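Agmatinase (Burkholderia thailandensis, PDB 4DZ4) probably catalyses the manganese-dependent hydrolysis of agmatine to putrescine and urea. Local coordinates at residues P174-H179 and F183-K188. Sequence-based numbering, arbitrary orientation.
Sequences PDSLNH and FYKAVK. With EDO (1,2-ethanediol), chain X.
A single buried lysine, Lys185, joins helix 182-188 to the loop that precedes it, and the contact is almost wholly polar. It belongs to the alpha/beta arginase fold, in the connection that leaves strand 158-162 of the parallel sheet and returns through this helix. The two segments bury 135 Å² between them, and Lys185 accounts for 85 Å² of it, the whole of the helix side. Its chain starts with CG opposite the carbonyl carbon (chi1 -59°) and is extended from there to the end, which carries the ammonium group across to the loop. There Lys185 NZ donates to Ser176 OG at 2.8 Å and to Pro174 O at 2.9 Å. The second bond does not follow a lone pair: NZ stands 61° out of the carbonyl plane, with a C=O...N angle of 115°. Ser176 O also lies 2.9 Å from Lys185 NZ, but its angle is too poor for a hydrogen bond. The Ser176 hydroxyl is also hydrogen-bonded to Asp171 OD2, which would help fix its position beside the lysine.

The same loop faces another chain: Asp175 OD1 is hydrogen-bonded to His110 of the second subunit, and Leu177 O to His109 of that subunit. On the helix side, Lys185 touches Tyr143 of helix 142-153. Its side chain lies about 13 Å from a bound manganese ion, too far to be a ligand. One water extends the grip along the loop, accepting from Lys185 NZ at 2.9 Å and donating to Asn178 O at 2.8 Å.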
# COMPACT_ATOMS: atom_id res chain seq x y z
N PRO B 174 -8.66 -2.22 -38.51
CA PRO B 174 -9.57 -1.21 -37.96
C PRO B 174 -10.35 -1.70 -36.75
O PRO B 174 -10.61 -0.92 -35.87
CB PRO B 174 -10.54 -0.96 -39.14
CG PRO B 174 -9.70 -1.21 -40.33
CD PRO B 174 -8.87 -2.41 -39.96
N ASP B 175 -10.73 -2.99 -36.72
CA ASP B 175 -11.55 -3.51 -35.61
C ASP B 175 -10.78 -3.78 -34.31
O ASP B 175 -11.39 -4.24 -33.32
CB ASP B 175 -12.27 -4.80 -36.02
CG ASP B 175 -11.30 -5.97 -36.36
OD1 ASP B 175 -10.06 -5.79 -36.32
OD2 ASP B 175 -11.79 -7.08 -36.70
N SER B 176 -9.48 -3.54 -34.30
CA SER B 176 -8.72 -3.81 -33.05
C SER B 176 -9.15 -2.89 -31.90
O SER B 176 -9.64 -1.77 -32.11
CB SER B 176 -7.21 -3.73 -33.30
OG SER B 176 -6.86 -2.37 -33.43
N LEU B 177 -8.95 -3.37 -30.67
CA LEU B 177 -9.35 -2.64 -29.49
C LEU B 177 -8.03 -2.32 -28.83
O LEU B 177 -7.50 -3.17 -28.11
CB LEU B 177 -10.18 -3.59 -28.62
CG LEU B 177 -11.00 -3.14 -27.43
CD1 LEU B 177 -11.74 -1.84 -27.72
CD2 LEU B 177 -12.03 -4.24 -27.15
N ASN B 178 -7.45 -1.18 -29.20
CA ASN B 178 -6.08 -0.82 -28.78
C ASN B 178 -6.00 0.68 -28.47
O ASN B 178 -6.21 1.53 -29.35
CB ASN B 178 -5.09 -1.19 -29.90
CG ASN B 178 -3.62 -1.14 -29.45
OD1 ASN B 178 -3.23 -0.27 -28.65
ND2 ASN B 178 -2.82 -2.04 -29.98
N HIS B 179 -5.68 0.99 -27.21
CA HIS B 179 -5.60 2.39 -26.75
C HIS B 179 -4.42 3.16 -27.31
O HIS B 179 -4.29 4.36 -27.05
CB HIS B 179 -5.63 2.46 -25.20
CG HIS B 179 -4.39 1.93 -24.53
ND1 HIS B 179 -4.07 2.26 -23.24
CD2 HIS B 179 -3.35 1.12 -24.99
CE1 HIS B 179 -2.90 1.66 -22.90
NE2 HIS B 179 -2.44 0.99 -23.97
N PHE B 183 -5.92 6.81 -32.52
CA PHE B 183 -5.78 8.10 -33.23
C PHE B 183 -5.15 7.98 -34.61
O PHE B 183 -5.31 8.89 -35.43
CB PHE B 183 -5.11 9.22 -32.39
CG PHE B 183 -5.87 9.59 -31.12
CD1 PHE B 183 -7.26 9.43 -31.04
CD2 PHE B 183 -5.20 10.12 -30.03
CE1 PHE B 183 -7.96 9.76 -29.88
CE2 PHE B 183 -5.90 10.45 -28.87
CZ PHE B 183 -7.28 10.27 -28.78
N TYR B 184 -4.42 6.89 -34.86
CA TYR B 184 -4.10 6.53 -36.23
C TYR B 184 -5.41 6.34 -37.00
O TYR B 184 -5.57 6.87 -38.10
CB TYR B 184 -3.25 5.26 -36.27
CG TYR B 184 -2.92 4.71 -37.65
CD1 TYR B 184 -1.83 5.21 -38.39
CD2 TYR B 184 -3.68 3.67 -38.21
CE1 TYR B 184 -1.53 4.67 -39.64
CE2 TYR B 184 -3.40 3.16 -39.46
CZ TYR B 184 -2.33 3.66 -40.17
OH TYR B 184 -2.04 3.12 -41.40
N LYS B 185 -6.33 5.57 -36.42
CA LYS B 185 -7.61 5.33 -37.10
C LYS B 185 -8.39 6.63 -37.27
O LYS B 185 -8.96 6.88 -38.33
CB LYS B 185 -8.43 4.28 -36.33
CG LYS B 185 -7.66 2.95 -36.21
CD LYS B 185 -8.43 1.95 -35.36
CE LYS B 185 -7.59 0.70 -35.09
NZ LYS B 185 -8.39 -0.21 -34.21
N ALA B 186 -8.40 7.48 -36.24
CA ALA B 186 -9.10 8.77 -36.28
C ALA B 186 -8.54 9.66 -37.42
O ALA B 186 -9.30 10.29 -38.13
CB ALA B 186 -9.00 9.50 -34.94
N VAL B 187 -7.22 9.67 -37.60
CA VAL B 187 -6.63 10.42 -38.72
C VAL B 187 -6.99 9.81 -40.08
O VAL B 187 -7.39 10.52 -41.01
CB VAL B 187 -5.09 10.57 -38.61
CG1 VAL B 187 -4.52 11.11 -39.93
CG2 VAL B 187 -4.76 11.49 -37.44
N LYS B 188 -6.87 8.49 -40.18
CA LYS B 188 -7.24 7.82 -41.43
C LYS B 188 -8.74 8.00 -41.78
O LYS B 188 -9.10 8.10 -42.95
CB LYS B 188 -6.84 6.35 -41.38
CG LYS B 188 -5.32 6.14 -41.24
CD LYS B 188 -4.50 6.67 -42.42
CE LYS B 188 -3.16 7.18 -41.91
NZ LYS B 188 -2.31 7.80 -42.97
C1 EDO X . -13.71 -2.25 -31.55
O1 EDO X . -13.87 -3.32 -32.48
C2 EDO X . -14.27 -2.51 -30.14
O2 EDO X . -15.69 -2.68 -30.11
O HOH W 1 -7.33 1.08 -31.87